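Local coordinates for protein FimX (PDB 3HV8) that is an EAL-domain protein with a modified TIM-barrel fold and holds the ligand C2E in a pocket, at residues S112-Q117 and D147-Y151; D84-I88 and F108-S112; V230-L236 and G249-Q253. All blocks are in the same frame, centred on the assembly; numbering follows the deposited sequence. Where two conformers were deposited one is given.

Contact 1 (S112-Q117 and D147-Y151); sequences SSASLQ and DATSY
Ser112 is extended (phi/psi -75/165°) and N-caps the single helical turn 113-116, closed by Leu116 N to Ser112 O (3.3 Å) and Gln117 N to Ser113 O (3.2 Å). Segment 147-151 is the last turn of helix 145-150, with Tyr151 N bonded to Asp147 O at 3.0 Å; Tyr151 then leaves helical geometry and serves as N-cap residue of helix 152-164. The turns lie side by side, their register advancing in the same chain sense: CA atoms are 6.0 Å apart for Ser113 and Asp147, 7.5 Å for Leu116 and Tyr151. Ser112 (chi1 p) turns away from the neighbouring turn; its OG accepts a weak capping bond from Ser115 N (3.5 Å) and bonds Asp84. Ser113, Leu116, Asp147 and Tyr151 all direct CA-to-CB into the interface. The Tyr151 ring (chi1 m, chi2 -78°) takes the middle, with Ser113 CB 3.5 Å from CE2, Leu116 CD1 4.3 Å from CD2 and, at the exposed margin, Gln117 NE2 3.6 Å from CE1. Leu116 (m, t) also sets CD1 3.7 Å from Asp147 CB and touches Ile143 and Leu158. Ser113 OG is bonded to Lys75. The polar link is indirect: water 1 accepts from Ser113 N (2.9 Å) and donates to Asp147 OD1 (2.9 Å). Such packing joins two successive beta-alpha connections of a TIM-like barrel, the short helices that follow the neighbouring parallel strands 105-110 and 139-144, here beside the C2E pocket of an EAL domain.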
loop_
_atom_site.group_PDB
_atom_site.type_symbol
_atom_site.label_atom_id
_atom_site.label_comp_id
_atom_site.label_asym_id
_atom_site.label_seq_id
_atom_site.Cartn_x
_atom_site.Cartn_y
_atom_site.Cartn_z
ATOM N N SER A 112 4.765 -5.686 -6.053
ATOM C CA SER A 112 5.974 -5.341 -6.799
ATOM C C SER A 112 5.677 -5.238 -8.297
ATOM O O SER A 112 4.642 -5.710 -8.775
ATOM C CB SER A 112 7.062 -6.402 -6.586
ATOM O OG SER A 112 6.700 -7.607 -7.235
ATOM N N SER A 113 6.601 -4.633 -9.042
ATOM C CA SER A 113 6.424 -4.538 -10.486
ATOM C C SER A 113 6.360 -5.918 -11.136
ATOM O O SER A 113 5.715 -6.091 -12.168
ATOM C CB SER A 113 7.538 -3.702 -11.112
ATOM O OG SER A 113 8.791 -4.363 -10.978
ATOM N N ALA A 114 7.034 -6.898 -10.550
ATOM C CA ALA A 114 6.973 -8.248 -11.102
ATOM C C ALA A 114 5.544 -8.776 -11.070
ATOM O O ALA A 114 5.076 -9.371 -12.039
ATOM C CB ALA A 114 7.923 -9.173 -10.352
ATOM N N SER A 115 4.824 -8.525 -9.981
ATOM C CA SER A 115 3.437 -8.969 -9.907
ATOM C C SER A 115 2.543 -8.230 -10.906
ATOM O O SER A 115 1.591 -8.804 -11.428
ATOM C CB SER A 115 2.892 -8.868 -8.483
ATOM O OG SER A 115 3.492 -9.855 -7.657
ATOM N N LEU A 116 2.844 -6.965 -11.189
ATOM C CA LEU A 116 2.071 -6.243 -12.203
ATOM C C LEU A 116 2.136 -6.971 -13.530
ATOM O O LEU A 116 1.148 -7.054 -14.260
ATOM C CB LEU A 116 2.604 -4.830 -12.407
ATOM C CG LEU A 116 2.395 -3.857 -11.266
ATOM C CD1 LEU A 116 2.989 -2.496 -11.613
ATOM C CD2 LEU A 116 0.908 -3.731 -10.959
ATOM N N GLN A 117 3.316 -7.489 -13.838
ATOM C CA GLN A 117 3.543 -8.128 -15.129
ATOM C C GLN A 117 3.139 -9.605 -15.196
ATOM O O GLN A 117 3.304 -10.255 -16.229
ATOM C CB GLN A 117 5.018 -7.990 -15.498
ATOM C CG GLN A 117 5.464 -6.552 -15.650
ATOM C CD GLN A 117 6.936 -6.452 -15.969
ATOM O OE1 GLN A 117 7.777 -6.508 -15.074
ATOM N NE2 GLN A 117 7.260 -6.305 -17.251
ATOM N N ASP A 147 5.870 2.546 -10.736
ATOM C CA ASP A 147 5.481 1.295 -11.412
ATOM C C ASP A 147 4.205 1.430 -12.243
ATOM O O ASP A 147 4.094 0.847 -13.330
ATOM C CB ASP A 147 5.345 0.148 -10.411
ATOM C CG ASP A 147 6.675 -0.320 -9.917
ATOM O OD1 ASP A 147 6.721 -1.012 -8.883
ATOM O OD2 ASP A 147 7.676 0.027 -10.571
ATOM N N ALA A 148 3.234 2.187 -11.743
ATOM C CA ALA A 148 1.998 2.393 -12.484
ATOM C C ALA A 148 2.289 3.032 -13.829
ATOM O O ALA A 148 1.646 2.724 -14.828
ATOM C CB ALA A 148 1.070 3.300 -11.701
ATOM N N THR A 149 3.257 3.938 -13.826
ATOM C CA THR A 149 3.642 4.708 -14.990
ATOM C C THR A 149 4.538 3.885 -15.931
ATOM O O THR A 149 4.366 3.902 -17.149
ATOM C CB THR A 149 4.342 5.987 -14.512
ATOM O OG1 THR A 149 3.518 6.616 -13.507
ATOM C CG2 THR A 149 4.552 6.947 -15.658
ATOM N N SER A 150 5.461 3.124 -15.357
ATOM C CA SER A 150 6.373 2.296 -16.144
ATOM C C SER A 150 5.674 1.152 -16.851
ATOM O O SER A 150 6.097 0.719 -17.928
ATOM C CB SER A 150 7.436 1.667 -15.232
ATOM O OG SER A 150 8.303 2.628 -14.664
ATOM N N TYR A 151 4.635 0.617 -16.222
ATOM C CA TYR A 151 3.948 -0.575 -16.709
ATOM C C TYR A 151 2.466 -0.261 -16.858
ATOM O O TYR A 151 1.609 -0.971 -16.332
ATOM C CB TYR A 151 4.153 -1.745 -15.727
ATOM C CG TYR A 151 5.615 -2.020 -15.470
ATOM C CD1 TYR A 151 6.380 -2.718 -16.399
ATOM C CD2 TYR A 151 6.241 -1.544 -14.322
ATOM C CE1 TYR A 151 7.728 -2.952 -16.170
ATOM C CE2 TYR A 151 7.593 -1.774 -14.087
ATOM C CZ TYR A 151 8.326 -2.471 -15.026
ATOM O OH TYR A 151 9.672 -2.670 -14.801
HETATM O O HOH W 1 8.547 -2.922 -7.781
#

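Contact 2 (D84-I88 and F108-S112); sequences DRWVI and FVHLS. With C2E (9,9'-[(2R,3R,3aS,5S,7aR,9R,10R,10aS,12S,14aR)-3,5,10,12-tetrahydroxy-5,12-dioxidooctahydro-2H,7H-difuro[3,2-d:3',2'-j][1,3,7,9,2,8]tetraoxadiphosphacyclododecine-2,9-diyl]bis(2-amino-1,9-dihydro-6H-purin-6-one)), chain B.
This belongs to a beta-alpha-beta crossover in the EAL barrel: helix 80-96, the last helix of the connection between parallel strands 49-58 and 105-110, lies against the second strand. The axes of helix 84-88 and strand 108-110 approach to 9.1 Å and run nearly antiparallel (167°), so Asp84 faces Leu111 (CA-CA 6.4 Å) and Ile88 faces Val109 (7.1 Å). Val109 (chi1 t) is the bump on the strand; its CG1 rests against Val87 CG1 (3.8 Å) and Ile88 CG1 (4.0 Å). Ile88 (m, t) extends CD1 to 3.8 Å from Leu111 CD2; Ile88 also packs on Trp124 and Leu125 of helix 121-132, Leu111 on Phe141. Toward the C-terminal end of the strand, at the Asp84 end of 84-88, a carboxylate takes over from apolar side chains. Asp84 OD2 (chi1 m) accepts from Ser112 N (2.9 Å) and Ser112 OG (2.8 Å) and also meets Ser115. One guanine of C2E occupies the adjoining hollow: its C21 lies 3.4 Å from His110 CB, its O61 3.7 Å from Val87 CG2, and C2A sits over a face of the His110 ring. Asp84 OD1 accepts from C2E N21 (3.0 Å, 162°), and water 2 bridges them, 2.8 Å from each of Asp84 OD1, His110 O and C2E N11, donating to the first two and accepting from the third.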
loop_
_atom_site.group_PDB
_atom_site.type_symbol
_atom_site.label_atom_id
_atom_site.label_comp_id
_atom_site.label_asym_id
_atom_site.label_seq_id
_atom_site.Cartn_x
_atom_site.Cartn_y
_atom_site.Cartn_z
ATOM N N ASP A 84 5.359 -11.690 -3.094
ATOM C CA ASP A 84 4.040 -11.069 -3.103
ATOM C C ASP A 84 2.930 -12.090 -2.804
ATOM O O ASP A 84 2.002 -11.786 -2.062
ATOM C CB ASP A 84 3.771 -10.362 -4.443
ATOM C CG ASP A 84 4.517 -9.038 -4.582
ATOM O OD1 ASP A 84 5.039 -8.505 -3.572
ATOM O OD2 ASP A 84 4.576 -8.542 -5.720
ATOM N N ARG A 85 3.024 -13.297 -3.358
ATOM C CA ARG A 85 1.997 -14.299 -3.071
ATOM C C ARG A 85 2.009 -14.673 -1.589
ATOM O O ARG A 85 0.945 -14.883 -1.007
ATOM C CB ARG A 85 2.185 -15.571 -3.911
ATOM C CG ARG A 85 2.251 -15.363 -5.429
ATOM C CD ARG A 85 0.935 -14.960 -6.068
ATOM N NE ARG A 85 1.036 -14.890 -7.536
ATOM C CZ ARG A 85 0.767 -15.902 -8.364
ATOM N NH1 ARG A 85 0.891 -15.743 -9.679
ATOM N NH2 ARG A 85 0.373 -17.076 -7.881
ATOM N N TRP A 86 3.194 -14.748 -0.977
ATOM C CA TRP A 86 3.294 -15.050 0.457
ATOM C C TRP A 86 2.583 -13.955 1.258
ATOM O O TRP A 86 1.803 -14.235 2.170
ATOM C CB TRP A 86 4.770 -15.163 0.898
ATOM C CG TRP A 86 4.924 -15.689 2.283
ATOM C CD1 TRP A 86 5.152 -17.001 2.638
ATOM C CD2 TRP A 86 4.852 -14.953 3.510
ATOM N NE1 TRP A 86 5.220 -17.112 3.997
ATOM C CE2 TRP A 86 5.025 -15.881 4.566
ATOM C CE3 TRP A 86 4.636 -13.605 3.828
ATOM C CZ2 TRP A 86 5.009 -15.502 5.913
ATOM C CZ3 TRP A 86 4.618 -13.227 5.166
ATOM C CH2 TRP A 86 4.797 -14.177 6.194
ATOM N N VAL A 87 2.833 -12.699 0.903
ATOM C CA VAL A 87 2.224 -11.596 1.619
ATOM C C VAL A 87 0.718 -11.605 1.455
ATOM O O VAL A 87 -0.014 -11.463 2.429
ATOM C CB VAL A 87 2.791 -10.245 1.138
ATOM C CG1 VAL A 87 1.975 -9.083 1.728
ATOM C CG2 VAL A 87 4.289 -10.118 1.500
ATOM N N ILE A 88 0.260 -11.787 0.217
ATOM C CA ILE A 88 -1.167 -11.766 -0.077
ATOM C C ILE A 88 -1.863 -12.939 0.601
ATOM O O ILE A 88 -2.913 -12.771 1.201
ATOM C CB ILE A 88 -1.431 -11.812 -1.582
ATOM C CG1 ILE A 88 -0.871 -10.544 -2.253
ATOM C CG2 ILE A 88 -2.930 -11.955 -1.878
ATOM C CD1 ILE A 88 -0.760 -10.663 -3.768
ATOM N N PHE A 108 -4.313 -2.784 3.105
ATOM C CA PHE A 108 -3.611 -2.235 1.949
ATOM C C PHE A 108 -2.339 -3.039 1.749
ATOM O O PHE A 108 -1.485 -3.098 2.655
ATOM C CB PHE A 108 -3.261 -0.760 2.191
ATOM C CG PHE A 108 -4.449 0.173 2.126
ATOM C CD1 PHE A 108 -4.551 1.099 1.090
ATOM C CD2 PHE A 108 -5.441 0.134 3.086
ATOM C CE1 PHE A 108 -5.632 1.969 1.017
ATOM C CE2 PHE A 108 -6.527 0.996 3.015
ATOM C CZ PHE A 108 -6.616 1.919 1.974
ATOM N N VAL A 109 -2.219 -3.690 0.591
ATOM C CA VAL A 109 -1.144 -4.642 0.350
ATOM C C VAL A 109 -0.351 -4.226 -0.874
ATOM O O VAL A 109 -0.920 -4.013 -1.951
ATOM C CB VAL A 109 -1.725 -6.062 0.134
ATOM C CG1 VAL A 109 -0.625 -7.058 -0.252
ATOM C CG2 VAL A 109 -2.489 -6.521 1.371
ATOM N N HIS A 110 0.964 -4.117 -0.727
ATOM C CA HIS A 110 1.846 -3.730 -1.817
ATOM C C HIS A 110 1.978 -4.813 -2.879
ATOM O O HIS A 110 1.964 -6.018 -2.567
ATOM C CB HIS A 110 3.246 -3.452 -1.274
ATOM C CG HIS A 110 3.357 -2.197 -0.472
ATOM N ND1 HIS A 110 3.383 -0.943 -1.051
ATOM C CD2 HIS A 110 3.473 -1.998 0.861
ATOM C CE1 HIS A 110 3.511 -0.031 -0.105
ATOM N NE2 HIS A 110 3.562 -0.644 1.065
ATOM N N LEU A 111 2.121 -4.380 -4.131
ATOM C CA LEU A 111 2.517 -5.263 -5.225
ATOM C C LEU A 111 3.825 -4.776 -5.835
ATOM O O LEU A 111 3.977 -3.578 -6.134
ATOM C CB LEU A 111 1.443 -5.298 -6.311
ATOM C CG LEU A 111 0.127 -5.937 -5.893
ATOM C CD1 LEU A 111 -0.854 -5.853 -7.069
ATOM C CD2 LEU A 111 0.302 -7.393 -5.413
ATOM N N SER A 112 4.765 -5.686 -6.053
ATOM C CA SER A 112 5.974 -5.341 -6.799
ATOM C C SER A 112 5.677 -5.238 -8.297
ATOM O O SER A 112 4.642 -5.710 -8.775
ATOM C CB SER A 112 7.062 -6.402 -6.586
ATOM O OG SER A 112 6.700 -7.607 -7.235
HETATM P P1 C2E B . 6.540 2.739 1.235
HETATM O O2P C2E B . 5.386 3.518 0.451
HETATM O O1P C2E B . 7.679 3.674 1.331
HETATM O "O5'" C2E B . 6.197 2.402 2.754
HETATM C "C5'" C2E B . 6.363 3.455 3.723
HETATM C "C4'" C2E B . 7.712 3.401 4.473
HETATM O "O4'" C2E B . 7.731 4.456 5.464
HETATM C "C3'" C2E B . 7.691 2.099 5.264
HETATM O "O3'" C2E B . 9.015 1.544 5.296
HETATM C "C2'" C2E B . 7.173 2.509 6.662
HETATM O "O2'" C2E B . 7.654 1.687 7.710
HETATM C "C1'" C2E B . 7.751 3.919 6.779
HETATM N N9 C2E B . 7.013 4.813 7.659
HETATM C C8 C2E B . 5.726 4.658 8.116
HETATM N N7 C2E B . 5.346 5.751 8.737
HETATM C C5 C2E B . 6.380 6.642 8.723
HETATM C C6 C2E B . 6.548 7.949 9.236
HETATM O O6 C2E B . 5.647 8.565 9.806
HETATM N N1 C2E B . 7.746 8.521 9.044
HETATM C C2 C2E B . 8.755 7.883 8.393
HETATM N N2 C2E B . 9.950 8.536 8.233
HETATM N N3 C2E B . 8.613 6.670 7.912
HETATM C C4 C2E B . 7.446 6.040 8.056
HETATM P P11 C2E B . 9.149 -0.035 5.012
HETATM O O21 C2E B . 10.666 -0.419 5.176
HETATM O O11 C2E B . 8.206 -0.807 5.845
HETATM O O5A C2E B . 8.679 -0.205 3.507
HETATM C C5A C2E B . 9.427 0.441 2.468
HETATM C C4A C2E B . 8.915 0.016 1.094
HETATM O O4A C2E B . 9.075 -1.403 0.947
HETATM C C3A C2E B . 7.424 0.270 0.860
HETATM O O3A C2E B . 7.159 1.576 0.364
HETATM C C2A C2E B . 7.143 -0.720 -0.272
HETATM O O2A C2E B . 7.658 -0.216 -1.516
HETATM C C1A C2E B . 8.044 -1.898 0.117
HETATM N N91 C2E B . 7.255 -2.863 0.873
HETATM C C81 C2E B . 7.044 -2.926 2.221
HETATM N N71 C2E B . 6.279 -3.951 2.474
HETATM C C51 C2E B . 6.022 -4.634 1.318
HETATM C C61 C2E B . 5.314 -5.802 0.968
HETATM O O61 C2E B . 4.629 -6.446 1.773
HETATM N N11 C2E B . 5.336 -6.137 -0.349
HETATM C C21 C2E B . 6.001 -5.407 -1.296
HETATM N N21 C2E B . 5.935 -5.791 -2.605
HETATM N N31 C2E B . 6.640 -4.307 -0.993
HETATM C C41 C2E B . 6.669 -3.932 0.291
HETATM O O HOH W 2 3.475 -7.983 -1.300
#

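Contact 3 (V230-L236 and G249-Q253); sequences VESASVL and GYYLQ. With C2E (9,9'-[(2R,3R,3aS,5S,7aR,9R,10R,10aS,12S,14aR)-3,5,10,12-tetrahydroxy-5,12-dioxidooctahydro-2H,7H-difuro[3,2-d:3',2'-j][1,3,7,9,2,8]tetraoxadiphosphacyclododecine-2,9-diyl]bis(2-amino-1,9-dihydro-6H-purin-6-one)), chain B.
Leu236 (t, t) points its CD1 into the seam, 3.9 Å from Leu252 CD2 and 4.1 Å from Tyr251 CD1. Tyr251 (chi1 t) lies along the start of helix 233-242: Ser232 C and Ala233 N sit over one ring face, Ala233 CB is 4.0 Å from CZ, and Val230 CG1 is 4.1 Å from Tyr251 CB. Ser232 OG caps that helix through Val235 N (3.3 Å). The segments follow parallel strands 224-227 and 246-247, the first entering helix 233-242, at the barrel end where TIM-like folds bind ligands. Residues 250-252 have helical phi/psi without regular helical bonding; Gln253 N bonds Gly249 O (3.0 Å). Val230 O accepts from Tyr251 N (3.0 Å, 157°) and touches Gly249 CA (3.3 Å); a CB on Gly249 (phi/psi 161/168°) would clash with that oxygen. At the polar edge, the second guanine of C2E places N1 over a Tyr250 ring face; Glu231 OE1 accepts from N1 (2.7 Å) and weakly from N2 (3.2 Å), and Tyr250 N donates to O6 (2.9 Å).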
loop_
_atom_site.group_PDB
_atom_site.type_symbol
_atom_site.label_atom_id
_atom_site.label_comp_id
_atom_site.label_asym_id
_atom_site.label_seq_id
_atom_site.Cartn_x
_atom_site.Cartn_y
_atom_site.Cartn_z
ATOM N N VAL A 230 2.918 11.452 8.713
ATOM C CA VAL A 230 2.498 12.396 9.747
ATOM C C VAL A 230 3.301 12.112 11.015
ATOM O O VAL A 230 3.156 11.061 11.634
ATOM C CB VAL A 230 0.985 12.311 10.015
ATOM C CG1 VAL A 230 0.591 13.286 11.145
ATOM C CG2 VAL A 230 0.200 12.625 8.750
ATOM N N GLU A 231 4.163 13.054 11.396
ATOM C CA GLU A 231 4.988 12.872 12.591
ATOM C C GLU A 231 4.813 13.983 13.615
ATOM O O GLU A 231 5.531 14.002 14.616
ATOM C CB GLU A 231 6.465 12.764 12.216
ATOM C CG GLU A 231 6.753 11.627 11.219
ATOM C CD GLU A 231 8.228 11.300 11.114
ATOM O OE1 GLU A 231 8.664 10.866 10.027
ATOM O OE2 GLU A 231 8.953 11.481 12.114
ATOM N N SER A 232 3.866 14.889 13.379
ATOM C CA SER A 232 3.681 16.057 14.251
ATOM C C SER A 232 2.235 16.538 14.257
ATOM O O SER A 232 1.497 16.327 13.290
ATOM C CB SER A 232 4.590 17.217 13.827
ATOM O OG SER A 232 4.256 17.739 12.554
ATOM N N ALA A 233 1.847 17.206 15.341
ATOM C CA ALA A 233 0.514 17.793 15.455
ATOM C C ALA A 233 0.258 18.874 14.410
ATOM O O ALA A 233 -0.849 18.960 13.867
ATOM C CB ALA A 233 0.311 18.359 16.859
ATOM N N SER A 234 1.267 19.696 14.118
ATOM C CA SER A 234 1.109 20.744 13.113
ATOM C C SER A 234 0.799 20.143 11.749
ATOM O O SER A 234 0.001 20.681 10.983
ATOM C CB SER A 234 2.353 21.642 13.029
ATOM O OG SER A 234 3.430 20.987 12.377
ATOM N N VAL A 235 1.457 19.032 11.434
ATOM C CA VAL A 235 1.201 18.393 10.156
ATOM C C VAL A 235 -0.177 17.727 10.142
ATOM O O VAL A 235 -0.927 17.901 9.178
ATOM C CB VAL A 235 2.323 17.415 9.765
ATOM C CG1 VAL A 235 1.891 16.590 8.570
ATOM C CG2 VAL A 235 3.586 18.207 9.430
ATOM N N LEU A 236 -0.512 17.012 11.211
ATOM C CA LEU A 236 -1.857 16.439 11.349
ATOM C C LEU A 236 -2.919 17.516 11.141
ATOM O O LEU A 236 -3.841 17.358 10.342
ATOM C CB LEU A 236 -2.032 15.728 12.691
ATOM C CG LEU A 236 -3.266 14.821 12.835
ATOM C CD1 LEU A 236 -3.101 13.872 14.006
ATOM C CD2 LEU A 236 -4.565 15.605 12.961
ATOM N N GLY A 249 1.018 7.744 9.863
ATOM C CA GLY A 249 2.346 8.162 10.279
ATOM C C GLY A 249 2.699 7.706 11.670
ATOM O O GLY A 249 1.847 7.221 12.416
ATOM N N TYR A 250 3.978 7.836 12.005
ATOM C CA TYR A 250 4.450 7.506 13.342
ATOM C C TYR A 250 3.671 8.243 14.439
ATOM O O TYR A 250 3.491 7.713 15.534
ATOM C CB TYR A 250 5.950 7.816 13.472
ATOM C CG TYR A 250 6.876 6.928 12.673
ATOM C CD1 TYR A 250 8.110 7.401 12.235
ATOM C CD2 TYR A 250 6.532 5.616 12.357
ATOM C CE1 TYR A 250 8.970 6.591 11.501
ATOM C CE2 TYR A 250 7.387 4.805 11.627
ATOM C CZ TYR A 250 8.604 5.294 11.206
ATOM O OH TYR A 250 9.455 4.487 10.476
ATOM N N TYR A 251 3.224 9.461 14.146
ATOM C CA TYR A 251 2.472 10.262 15.125
ATOM C C TYR A 251 1.172 9.576 15.559
ATOM O O TYR A 251 0.758 9.685 16.714
ATOM C CB TYR A 251 2.172 11.664 14.589
ATOM C CG TYR A 251 1.768 12.663 15.658
ATOM C CD1 TYR A 251 0.433 12.992 15.866
ATOM C CD2 TYR A 251 2.727 13.278 16.455
ATOM C CE1 TYR A 251 0.063 13.909 16.846
ATOM C CE2 TYR A 251 2.368 14.198 17.439
ATOM C CZ TYR A 251 1.036 14.508 17.625
ATOM O OH TYR A 251 0.679 15.424 18.598
ATOM N N LEU A 252 0.537 8.866 14.630
ATOM C CA LEU A 252 -0.679 8.120 14.927
ATOM C C LEU A 252 -0.337 6.754 15.510
ATOM O O LEU A 252 -0.767 6.410 16.614
ATOM C CB LEU A 252 -1.532 7.975 13.662
ATOM C CG LEU A 252 -1.898 9.334 13.061
ATOM C CD1 LEU A 252 -2.358 9.205 11.622
ATOM C CD2 LEU A 252 -2.966 10.012 13.921
ATOM N N GLN A 253 0.437 5.976 14.758
ATOM C CA GLN A 253 0.992 4.721 15.243
ATOM C C GLN A 253 1.940 4.208 14.177
ATOM O O GLN A 253 1.619 4.265 12.989
ATOM C CB GLN A 253 -0.076 3.665 15.527
ATOM C CG GLN A 253 0.504 2.470 16.297
ATOM C CD GLN A 253 -0.282 1.187 16.123
ATOM O OE1 GLN A 253 0.113 0.303 15.359
ATOM N NE2 GLN A 253 -1.404 1.080 16.817
HETATM P P1 C2E B . 6.540 2.739 1.235
HETATM O O2P C2E B . 5.386 3.518 0.451
HETATM O O1P C2E B . 7.679 3.674 1.331
HETATM O "O5'" C2E B . 6.197 2.402 2.754
HETATM C "C5'" C2E B . 6.363 3.455 3.723
HETATM C "C4'" C2E B . 7.712 3.401 4.473
HETATM O "O4'" C2E B . 7.731 4.456 5.464
HETATM C "C3'" C2E B . 7.691 2.099 5.264
HETATM O "O3'" C2E B . 9.015 1.544 5.296
HETATM C "C2'" C2E B . 7.173 2.509 6.662
HETATM O "O2'" C2E B . 7.654 1.687 7.710
HETATM C "C1'" C2E B . 7.751 3.919 6.779
HETATM N N9 C2E B . 7.013 4.813 7.659
HETATM C C8 C2E B . 5.726 4.658 8.116
HETATM N N7 C2E B . 5.346 5.751 8.737
HETATM C C5 C2E B . 6.380 6.642 8.723
HETATM C C6 C2E B . 6.548 7.949 9.236
HETATM O O6 C2E B . 5.647 8.565 9.806
HETATM N N1 C2E B . 7.746 8.521 9.044
HETATM C C2 C2E B . 8.755 7.883 8.393
HETATM N N2 C2E B . 9.950 8.536 8.233
HETATM N N3 C2E B . 8.613 6.670 7.912
HETATM C C4 C2E B . 7.446 6.040 8.056
HETATM P P11 C2E B . 9.149 -0.035 5.012
HETATM O O21 C2E B . 10.666 -0.419 5.176
HETATM O O11 C2E B . 8.206 -0.807 5.845
HETATM O O5A C2E B . 8.679 -0.205 3.507
HETATM C C5A C2E B . 9.427 0.441 2.468
HETATM C C4A C2E B . 8.915 0.016 1.094
HETATM O O4A C2E B . 9.075 -1.403 0.947
HETATM C C3A C2E B . 7.424 0.270 0.860
HETATM O O3A C2E B . 7.159 1.576 0.364
HETATM C C2A C2E B . 7.143 -0.720 -0.272
HETATM O O2A C2E B . 7.658 -0.216 -1.516
HETATM C C1A C2E B . 8.044 -1.898 0.117
HETATM N N91 C2E B . 7.255 -2.863 0.873
HETATM C C81 C2E B . 7.044 -2.926 2.221
HETATM N N71 C2E B . 6.279 -3.951 2.474
HETATM C C51 C2E B . 6.022 -4.634 1.318
HETATM C C61 C2E B . 5.314 -5.802 0.968
HETATM O O61 C2E B . 4.629 -6.446 1.773
HETATM N N11 C2E B . 5.336 -6.137 -0.349
HETATM C C21 C2E B . 6.001 -5.407 -1.296
HETATM N N21 C2E B . 5.935 -5.791 -2.605
HETATM N N31 C2E B . 6.640 -4.307 -0.993
HETATM C C41 C2E B . 6.669 -3.932 0.291
#

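How the contacts relate
Along the chain come contact 2, contact 1 and then contact 3, all within one EAL domain. Contacts 1 and 2 adjoin, with centres 13 Å apart: helix 113-116 follows strand 105-110 after a short turn, Ser112 belongs to both, and Asp84 OD2 meets Ser115 OG at 2.6 Å, a probable hydrogen bond. Contact 3 stands apart, its centre 26 Å from contact 2 and 30 Å from contact 1, across the chain's centre from the latter. Contact 2 sets a helix on a strand; contacts 1 and 3 join segments that follow strands of the same sheet. C2E spans the roughly 12 Å between nearest atoms of contacts 2 and 3, so its pocket draws on distant barrel parts.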